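Local atomic coordinates of pili retraction protein PilT (Thermus thermophilus, PDB entry 5FL3), a protein that binds ADP and probably hydrolyses ATP to power the retraction of type IV pili. Residues A224-A227 with A228-G231; K200-L203 with R204-P207; A62-T65 with P66-E70; L94-R98 with G99-L103. All coordinates share one frame; numbering follows the deposited sequence.

Contact 1 of 4, residues A224-A227 with A228-G231; sequences ALMA and AQTG
Thr230 holds the carbonyl of Met226 twice, through its backbone and through its side chain. Thr230 N donates to Met226 O at 2.7 Å, almost in line with the C=O bond. Thr230 OG1 donates to the same Met226 O at 3.0 Å and comes from above the carbonyl plane. The hydroxyl reaches it because OG1 stands beside the backbone N of Thr230 (chi1 -74°). The remaining backbone bonds are ordinary four-residue steps. Ala228 N meets Ala224 O at 3.0 Å, and Gln229 N meets Leu225 O at 2.8 Å.

The other contacts are mostly packing. Met226 and Gln229 lie side by side and point the same way. The chain of Met226 bends at chi2 and chi3, which brings CE to 3.3 Å from Gln229 OE1. The other polar atom of that amide, Gln229 NE2, is hydrogen-bonded to Glu268 of helix 259-269, which should fix how the amide is turned. Ala227 and Ala228 present only methyl groups, and both rest on Val234 of strand 233-238. Leu225 packs on Leu265 and Leu266. Gly231 then leaves the helix with a positive phi of 136°. This is the C-terminal turn of helix 218-230, the connecting helix of a beta-alpha-beta unit between strands 209-212 and 233-238.

Contact 2 of 4, residues K200-L203 with R204-P207; sequences KYAL and RQDP
Tyr201 and Arg204 lead a local contact at the C-terminal end of helix 195-202, where the chain turns into the loop before strand 209-212. Their side chains lie alongside each other and point the same way. Tyr201 CE1 sits over the centre of one guanidinium face, 3.8 Å from Arg204 CZ. The two planes are 45° apart, so the groups do not stack flat. Arg204 gets there with CG beside its backbone N (chi1 -49°) and a chain extended from CG to NE. Water 1 lies in the plane of the guanidinium, at its edge. It accepts from Arg204 NE at 3.0 Å and donates to Lys200 O at 2.7 Å, which ties the arginine back to the helix.

The backbone makes a type I beta turn from Ala202 to Gln205, closed by Gln205 N on Ala202 O at 3.0 Å. One step earlier, Arg204 N donates to Tyr201 O at 2.9 Å. A second water continues the link beyond the turn: it donates to Leu203 O at 2.6 Å and accepts from Asp206 N.

Lys200 runs beside Arg204, with Lys200 CE 3.7 Å from Arg204 NH2. The like charges are not in contact, and Arg204 is exposed, so any repulsion is probably modest. The amide of Gln205 lies against the carbonyl of Tyr201, and the ring of Pro207 packs on the carbonyl of Ala202. Ala202, Gln205 and Pro207 all rest on Ile166 of strand 164-169. Asn164, at the start of that strand, binds the carbonyl oxygen of Asp206.

Contact 3 of 4, residues A62-T65 with P66-E70; sequences ALLT and PEQLE
Gln68 turns its side chain back to the residue that caps its own helix, and does so with an amide where the classic capping box has a glutamate. Its OE1 accepts from Thr65 N at 2.7 Å. The bond is nearly straight, 177° at the hydrogen, and lies in the plane of the Gln68 amide carbonyl. In return Thr65 OG1 accepts from Gln68 N, a weak bond at 3.4 Å. Thr65 is the N-cap, and these reciprocal bonds make the pair a capping box. OG1 lies between the backbone N and the carbonyl carbon of Thr65 (chi1 70°), which turns it to the first turn of the helix. A further weak bond joins Thr65 OG1 to Gln68 OE1 at 3.1 Å.

Thr65 O takes up Leu69 N at 2.8 Å, the first regular helical bond. Glu67 CG lies against Thr65 OG1. On the apolar side the leucine side chains cross at an angle, with Leu64 CD1 3.9 Å from Leu69 CD2. The contact links the end of helix 53-63 to the start of helix 66-72. Leu64 and Gln68 pack on Phe80 of strand 78-84, while Leu63 touches Leu103 and Met105 of strand 100-108.

Contact 4 of 4, residues L94-R98 with G99-L103; sequences LLRQR and GSFGL
Arg96 runs beside Phe101 across the two strands, and the two side chains point the same way. Arg96 CB is 4.0 Å from Ser100 O. CG passes Phe101 CE1, also at 4.0 Å. The chain is extended from CG to NE, and this carries the guanidinium along the ring. NE is hydrogen-bonded to Arg75 O, which should help to hold the group in place. At the tip, Arg96 CZ is 3.5 Å from Phe101 CE1, which lies over the centre of one guanidinium face. NH2 reaches Phe101 CZ at 3.5 Å, and NH1 touches the same two ring carbons. The planes are 47° apart, and NH2 approaches the ring obliquely.

The two residues are a non-hydrogen-bonded pair of the beta hairpin formed by strands 88-97 and 100-108. A two-residue type I' turn, Arg98 and Gly99, joins the strands, and both residues have positive phi. Gln97 and Ser100 close the turn with a pair of backbone bonds, and Leu95 and Gly102 form the next such pair. Gln97 N to Ser100 O is 2.6 Å, and Leu95 N to Gly102 O is 2.9 Å.

On the face that carries Arg96 and Phe101, Leu94 CD1 packs 3.8 Å from Phe101 CD1 and 3.6 Å from Leu103 CD1. Leu72 of helix 66-72 touches both Leu94 and Phe101. On the other face, Leu95 CG lies against Gly102, which has no side chain there. Water 3 links Gln97 NE2 to Phe101 O. Leu95 and Gln97 also touch Gln30 of the neighbouring strand 26-30.

In the fold
Contact 3 comes first along the chain and closes the turn between helices 53-63 and 66-72. Contact 4 follows as the tip of the hairpin between strands 88-97 and 100-108. The two touch: Leu63 CD1 lies 3.7 Å from Leu103 CD2, which sets the helix pair against the six-stranded antiparallel sheet. Contact 2 then closes the turn after helix 195-202, and contact 1 ends helix 218-230. They meet where Leu203 CD2 packs 3.9 Å from Ala227 CB, beside the seven-stranded sheet. All four are in series; none nests in or crosses another. Contacts 1 and 4 lie on opposite sides of the chain's centre, their own centres about 44 Å apart.

Contact 1 of 4, residues A224-A227 with A228-G231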
loop_
_atom_site.group_PDB
_atom_site.type_symbol
_atom_site.label_atom_id
_atom_site.label_comp_id
_atom_site.label_asym_id
_atom_site.label_seq_id
_atom_site.Cartn_x
_atom_site.Cartn_y
_atom_site.Cartn_z
ATOM N N ALA A 224 11.676 -6.186 -11.895
ATOM C CA ALA A 224 10.312 -6.601 -11.624
ATOM C C ALA A 224 9.579 -6.959 -12.919
ATOM O O ALA A 224 8.836 -7.931 -12.958
ATOM C CB ALA A 224 9.582 -5.528 -10.874
ATOM N N LEU A 225 9.792 -6.182 -13.976
ATOM C CA LEU A 225 9.134 -6.453 -15.250
ATOM C C LEU A 225 9.591 -7.787 -15.798
ATOM O O LEU A 225 8.762 -8.611 -16.227
ATOM C CB LEU A 225 9.416 -5.355 -16.264
ATOM C CG LEU A 225 8.661 -4.044 -16.050
ATOM C CD1 LEU A 225 9.395 -2.925 -16.743
ATOM C CD2 LEU A 225 7.259 -4.131 -16.580
ATOM N N MET A 226 10.914 -7.986 -15.771
ATOM C CA MET A 226 11.546 -9.217 -16.242
ATOM C C MET A 226 11.027 -10.447 -15.480
ATOM O O MET A 226 10.625 -11.457 -16.079
ATOM C CB MET A 226 13.064 -9.109 -16.104
ATOM C CG MET A 226 13.720 -8.071 -17.034
ATOM S SD MET A 226 13.371 -8.384 -18.794
ATOM C CE MET A 226 14.120 -10.006 -19.004
ATOM N N ALA A 227 11.032 -10.338 -14.153
ATOM C CA ALA A 227 10.478 -11.356 -13.285
ATOM C C ALA A 227 9.052 -11.717 -13.729
ATOM O O ALA A 227 8.689 -12.897 -13.793
ATOM C CB ALA A 227 10.508 -10.878 -11.845
ATOM N N ALA A 228 8.259 -10.702 -14.064
ATOM C CA ALA A 228 6.889 -10.913 -14.555
ATOM C C ALA A 228 6.877 -11.564 -15.937
ATOM O O ALA A 228 6.005 -12.348 -16.262
ATOM C CB ALA A 228 6.126 -9.587 -14.603
ATOM N N GLN A 229 7.843 -11.196 -16.759
ATOM C CA GLN A 229 7.954 -11.727 -18.105
ATOM C C GLN A 229 8.323 -13.195 -18.064
ATOM O O GLN A 229 7.891 -13.984 -18.891
ATOM C CB GLN A 229 9.008 -10.953 -18.877
ATOM C CG GLN A 229 9.020 -11.252 -20.338
ATOM C CD GLN A 229 10.223 -10.649 -21.004
ATOM O OE1 GLN A 229 11.350 -10.790 -20.517
ATOM N NE2 GLN A 229 9.997 -9.942 -22.104
ATOM N N THR A 230 9.147 -13.529 -17.080
ATOM C CA THR A 230 9.694 -14.857 -16.901
ATOM C C THR A 230 8.606 -15.886 -16.633
ATOM O O THR A 230 8.685 -17.040 -17.073
ATOM C CB THR A 230 10.707 -14.836 -15.758
ATOM O OG1 THR A 230 11.895 -14.187 -16.221
ATOM C CG2 THR A 230 11.039 -16.245 -15.261
ATOM N N GLY A 231 7.576 -15.468 -15.920
ATOM C CA GLY A 231 6.498 -16.381 -15.629
ATOM C C GLY A 231 6.035 -16.312 -14.194
ATOM O O GLY A 231 5.065 -16.965 -13.847
#

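Contact 2 of 4, residues K200-L203 with R204-P207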
loop_
_atom_site.group_PDB
_atom_site.type_symbol
_atom_site.label_atom_id
_atom_site.label_comp_id
_atom_site.label_asym_id
_atom_site.label_seq_id
_atom_site.Cartn_x
_atom_site.Cartn_y
_atom_site.Cartn_z
ATOM N N LYS A 200 16.203 -9.737 -6.468
ATOM C CA LYS A 200 17.196 -10.536 -7.160
ATOM C C LYS A 200 17.315 -11.957 -6.584
ATOM O O LYS A 200 17.295 -12.945 -7.336
ATOM C CB LYS A 200 18.557 -9.834 -7.121
ATOM C CG LYS A 200 19.757 -10.753 -7.368
ATOM C CD LYS A 200 21.011 -9.919 -7.347
ATOM C CE LYS A 200 22.263 -10.729 -7.196
ATOM N NZ LYS A 200 23.354 -9.761 -6.914
ATOM N N TYR A 201 17.439 -12.071 -5.265
ATOM C CA TYR A 201 17.640 -13.390 -4.704
ATOM C C TYR A 201 16.330 -14.142 -4.669
ATOM O O TYR A 201 16.335 -15.361 -4.621
ATOM C CB TYR A 201 18.292 -13.318 -3.319
ATOM C CG TYR A 201 19.775 -13.069 -3.423
ATOM C CD1 TYR A 201 20.651 -14.099 -3.742
ATOM C CD2 TYR A 201 20.298 -11.790 -3.249
ATOM C CE1 TYR A 201 22.009 -13.864 -3.872
ATOM C CE2 TYR A 201 21.658 -11.546 -3.371
ATOM C CZ TYR A 201 22.507 -12.587 -3.684
ATOM O OH TYR A 201 23.857 -12.345 -3.805
ATOM N N ALA A 202 15.207 -13.432 -4.727
ATOM C CA ALA A 202 13.911 -14.116 -4.806
ATOM C C ALA A 202 13.859 -14.974 -6.064
ATOM O O ALA A 202 13.239 -16.046 -6.054
ATOM C CB ALA A 202 12.755 -13.130 -4.790
ATOM N N LEU A 203 14.526 -14.515 -7.132
ATOM C CA LEU A 203 14.551 -15.239 -8.411
ATOM C C LEU A 203 15.203 -16.614 -8.238
ATOM O O LEU A 203 14.940 -17.535 -9.004
ATOM C CB LEU A 203 15.290 -14.428 -9.485
ATOM C CG LEU A 203 14.643 -13.108 -9.911
ATOM C CD1 LEU A 203 15.494 -12.370 -10.916
ATOM C CD2 LEU A 203 13.245 -13.353 -10.470
ATOM N N ARG A 204 16.033 -16.726 -7.203
ATOM C CA ARG A 204 16.745 -17.943 -6.841
ATOM C C ARG A 204 16.070 -18.781 -5.771
ATOM O O ARG A 204 16.620 -19.785 -5.336
ATOM C CB ARG A 204 18.140 -17.590 -6.342
ATOM C CG ARG A 204 18.866 -16.653 -7.262
ATOM C CD ARG A 204 20.357 -16.803 -7.055
ATOM N NE ARG A 204 21.070 -15.628 -7.521
ATOM C CZ ARG A 204 22.352 -15.412 -7.281
ATOM N NH1 ARG A 204 23.041 -16.300 -6.579
ATOM N NH2 ARG A 204 22.942 -14.315 -7.733
ATOM N N GLN A 205 14.895 -18.375 -5.316
ATOM C CA GLN A 205 14.309 -19.046 -4.163
ATOM C C GLN A 205 13.023 -19.751 -4.559
ATOM O O GLN A 205 12.136 -19.941 -3.737
ATOM C CB GLN A 205 14.078 -18.040 -3.038
ATOM C CG GLN A 205 15.365 -17.512 -2.386
ATOM C CD GLN A 205 15.189 -16.121 -1.760
ATOM O OE1 GLN A 205 14.101 -15.533 -1.828
ATOM N NE2 GLN A 205 16.257 -15.586 -1.177
ATOM N N ASP A 206 12.945 -20.153 -5.823
ATOM C CA ASP A 206 11.809 -20.899 -6.355
ATOM C C ASP A 206 10.440 -20.278 -5.977
ATOM O O ASP A 206 9.594 -20.928 -5.360
ATOM C CB ASP A 206 11.894 -22.345 -5.877
ATOM C CG ASP A 206 10.856 -23.249 -6.538
ATOM O OD1 ASP A 206 10.589 -23.091 -7.743
ATOM O OD2 ASP A 206 10.290 -24.110 -5.835
ATOM N N PRO A 207 10.215 -19.008 -6.354
ATOM C CA PRO A 207 8.948 -18.392 -5.983
ATOM C C PRO A 207 7.855 -18.605 -7.035
ATOM O O PRO A 207 8.173 -18.767 -8.198
ATOM C CB PRO A 207 9.325 -16.915 -5.898
ATOM C CG PRO A 207 10.277 -16.760 -7.010
ATOM C CD PRO A 207 11.076 -18.043 -7.067
HETATM O O HOH W 1 19.276 -13.695 -9.037
HETATM O O HOH W 2 14.427 -19.973 -8.340
#

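Contact 3 of 4, residues A62-T65 with P66-E70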
loop_
_atom_site.group_PDB
_atom_site.type_symbol
_atom_site.label_atom_id
_atom_site.label_comp_id
_atom_site.label_asym_id
_atom_site.label_seq_id
_atom_site.Cartn_x
_atom_site.Cartn_y
_atom_site.Cartn_z
ATOM N N ALA A 62 10.510 2.103 29.675
ATOM C CA ALA A 62 9.602 0.995 29.953
ATOM C C ALA A 62 9.462 0.042 28.772
ATOM O O ALA A 62 9.041 -1.096 28.944
ATOM C CB ALA A 62 8.246 1.523 30.342
ATOM N N LEU A 63 9.808 0.506 27.575
ATOM C CA LEU A 63 9.664 -0.303 26.368
ATOM C C LEU A 63 10.938 -1.044 25.949
ATOM O O LEU A 63 10.875 -2.036 25.232
ATOM C CB LEU A 63 9.184 0.575 25.212
ATOM C CG LEU A 63 7.773 1.114 25.421
ATOM C CD1 LEU A 63 7.336 1.892 24.212
ATOM C CD2 LEU A 63 6.817 -0.026 25.699
ATOM N N LEU A 64 12.089 -0.565 26.399
ATOM C CA LEU A 64 13.362 -1.123 25.970
ATOM C C LEU A 64 13.889 -2.231 26.877
ATOM O O LEU A 64 13.660 -2.232 28.081
ATOM C CB LEU A 64 14.410 -0.020 25.894
ATOM C CG LEU A 64 14.133 1.100 24.911
ATOM C CD1 LEU A 64 15.173 2.189 25.108
ATOM C CD2 LEU A 64 14.143 0.544 23.481
ATOM N N THR A 65 14.626 -3.162 26.286
ATOM C CA THR A 65 15.331 -4.171 27.054
ATOM C C THR A 65 16.577 -3.507 27.630
ATOM O O THR A 65 17.011 -2.465 27.124
ATOM C CB THR A 65 15.698 -5.391 26.188
ATOM O OG1 THR A 65 16.727 -5.034 25.254
ATOM C CG2 THR A 65 14.462 -5.902 25.435
ATOM N N PRO A 66 17.140 -4.079 28.712
ATOM C CA PRO A 66 18.302 -3.433 29.337
ATOM C C PRO A 66 19.497 -3.245 28.396
ATOM O O PRO A 66 20.219 -2.246 28.515
ATOM C CB PRO A 66 18.637 -4.382 30.490
ATOM C CG PRO A 66 17.294 -4.935 30.884
ATOM C CD PRO A 66 16.579 -5.143 29.569
ATOM N N GLU A 67 19.695 -4.170 27.462
ATOM C CA GLU A 67 20.747 -3.990 26.473
ATOM C C GLU A 67 20.412 -2.766 25.600
ATOM O O GLU A 67 21.245 -1.868 25.438
ATOM C CB GLU A 67 20.952 -5.265 25.628
ATOM C CG GLU A 67 19.686 -6.020 25.187
ATOM C CD GLU A 67 19.232 -7.119 26.165
ATOM O OE1 GLU A 67 19.009 -6.809 27.356
ATOM O OE2 GLU A 67 19.095 -8.293 25.739
ATOM N N GLN A 68 19.182 -2.720 25.082
ATOM C CA GLN A 68 18.698 -1.586 24.296
ATOM C C GLN A 68 18.874 -0.267 25.032
ATOM O O GLN A 68 19.209 0.755 24.435
ATOM C CB GLN A 68 17.228 -1.775 23.939
ATOM C CG GLN A 68 16.999 -2.522 22.657
ATOM C CD GLN A 68 15.616 -3.127 22.584
ATOM O OE1 GLN A 68 14.900 -3.200 23.582
ATOM N NE2 GLN A 68 15.223 -3.556 21.391
ATOM N N LEU A 69 18.631 -0.299 26.332
ATOM C CA LEU A 69 18.817 0.871 27.177
ATOM C C LEU A 69 20.240 1.404 27.142
ATOM O O LEU A 69 20.468 2.616 27.155
ATOM C CB LEU A 69 18.432 0.539 28.613
ATOM C CG LEU A 69 16.976 0.865 28.893
ATOM C CD1 LEU A 69 16.582 0.442 30.302
ATOM C CD2 LEU A 69 16.813 2.359 28.679
ATOM N N GLU A 70 21.207 0.502 27.104
ATOM C CA GLU A 70 22.577 0.964 27.088
ATOM C C GLU A 70 22.943 1.517 25.708
ATOM O O GLU A 70 23.511 2.609 25.615
ATOM C CB GLU A 70 23.546 -0.148 27.512
ATOM C CG GLU A 70 24.929 0.391 27.925
ATOM C CD GLU A 70 24.865 1.797 28.546
ATOM O OE1 GLU A 70 24.266 1.954 29.641
ATOM O OE2 GLU A 70 25.405 2.749 27.927
#

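Contact 4 of 4, residues L94-R98 with G99-L103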
loop_
_atom_site.group_PDB
_atom_site.type_symbol
_atom_site.label_atom_id
_atom_site.label_comp_id
_atom_site.label_asym_id
_atom_site.label_seq_id
_atom_site.Cartn_x
_atom_site.Cartn_y
_atom_site.Cartn_z
ATOM N N LEU A 94 12.295 5.563 18.256
ATOM C CA LEU A 94 12.651 6.477 19.310
ATOM C C LEU A 94 13.479 7.556 18.641
ATOM O O LEU A 94 14.343 7.245 17.833
ATOM C CB LEU A 94 13.423 5.751 20.417
ATOM C CG LEU A 94 13.888 6.462 21.690
ATOM C CD1 LEU A 94 12.766 7.246 22.318
ATOM C CD2 LEU A 94 14.404 5.433 22.680
ATOM N N LEU A 95 13.190 8.816 18.951
ATOM C CA LEU A 95 13.968 9.928 18.419
ATOM C C LEU A 95 14.294 10.908 19.532
ATOM O O LEU A 95 13.847 10.737 20.667
ATOM C CB LEU A 95 13.205 10.628 17.296
ATOM C CG LEU A 95 11.787 11.070 17.669
ATOM C CD1 LEU A 95 11.721 12.580 17.728
ATOM C CD2 LEU A 95 10.740 10.527 16.729
ATOM N N ARG A 96 15.092 11.915 19.192
ATOM C CA ARG A 96 15.383 13.064 20.052
ATOM C C ARG A 96 14.925 14.320 19.348
ATOM O O ARG A 96 15.207 14.502 18.173
ATOM C CB ARG A 96 16.874 13.166 20.363
ATOM C CG ARG A 96 17.425 11.940 21.074
ATOM C CD ARG A 96 18.947 11.869 21.002
ATOM N NE ARG A 96 19.470 10.761 21.797
ATOM C CZ ARG A 96 19.542 10.769 23.126
ATOM N NH1 ARG A 96 19.126 11.838 23.809
ATOM N NH2 ARG A 96 20.022 9.708 23.776
ATOM N N GLN A 97 14.199 15.183 20.040
ATOM C CA GLN A 97 13.841 16.450 19.432
ATOM C C GLN A 97 13.752 17.513 20.510
ATOM O O GLN A 97 13.101 17.320 21.543
ATOM C CB GLN A 97 12.533 16.319 18.638
ATOM C CG GLN A 97 11.292 16.042 19.450
ATOM C CD GLN A 97 10.617 17.322 19.912
ATOM O OE1 GLN A 97 10.817 18.380 19.340
ATOM N NE2 GLN A 97 9.806 17.218 20.944
ATOM N N ARG A 98 14.450 18.619 20.272
ATOM C CA ARG A 98 14.532 19.735 21.215
ATOM C C ARG A 98 14.903 19.284 22.632
ATOM O O ARG A 98 14.278 19.682 23.625
ATOM C CB ARG A 98 13.222 20.524 21.207
ATOM C CG ARG A 98 13.036 21.287 19.897
ATOM C CD ARG A 98 11.772 22.103 19.870
ATOM N NE ARG A 98 11.619 22.890 21.083
ATOM C CZ ARG A 98 10.564 23.656 21.345
ATOM N NH1 ARG A 98 9.571 23.743 20.458
ATOM N NH2 ARG A 98 10.508 24.335 22.489
ATOM N N GLY A 99 15.930 18.441 22.701
ATOM C CA GLY A 99 16.484 17.979 23.958
ATOM C C GLY A 99 15.683 16.854 24.576
ATOM O O GLY A 99 15.981 16.378 25.675
ATOM N N SER A 100 14.661 16.410 23.862
ATOM C CA SER A 100 13.714 15.509 24.482
ATOM C C SER A 100 13.500 14.264 23.649
ATOM O O SER A 100 13.620 14.310 22.415
ATOM C CB SER A 100 12.394 16.234 24.707
ATOM O OG SER A 100 11.437 15.319 25.169
ATOM N N PHE A 101 13.194 13.154 24.314
ATOM C CA PHE A 101 12.869 11.927 23.583
ATOM C C PHE A 101 11.504 12.039 22.931
ATOM O O PHE A 101 10.598 12.728 23.430
ATOM C CB PHE A 101 12.917 10.688 24.482
ATOM C CG PHE A 101 14.310 10.194 24.757
ATOM C CD1 PHE A 101 15.154 9.838 23.715
ATOM C CD2 PHE A 101 14.790 10.098 26.055
ATOM C CE1 PHE A 101 16.456 9.389 23.958
ATOM C CE2 PHE A 101 16.090 9.641 26.306
ATOM C CZ PHE A 101 16.918 9.286 25.255
ATOM N N GLY A 102 11.386 11.382 21.786
ATOM C CA GLY A 102 10.122 11.237 21.094
ATOM C C GLY A 102 9.921 9.778 20.750
ATOM O O GLY A 102 10.867 8.994 20.725
ATOM N N LEU A 103 8.687 9.402 20.462
ATOM C CA LEU A 103 8.387 8.011 20.204
ATOM C C LEU A 103 7.289 7.901 19.162
ATOM O O LEU A 103 6.232 8.535 19.275
ATOM C CB LEU A 103 7.973 7.322 21.498
ATOM C CG LEU A 103 8.250 5.832 21.685
ATOM C CD1 LEU A 103 9.716 5.555 21.473
ATOM C CD2 LEU A 103 7.801 5.371 23.075
HETATM O O HOH W 3 9.296 14.491 22.148
#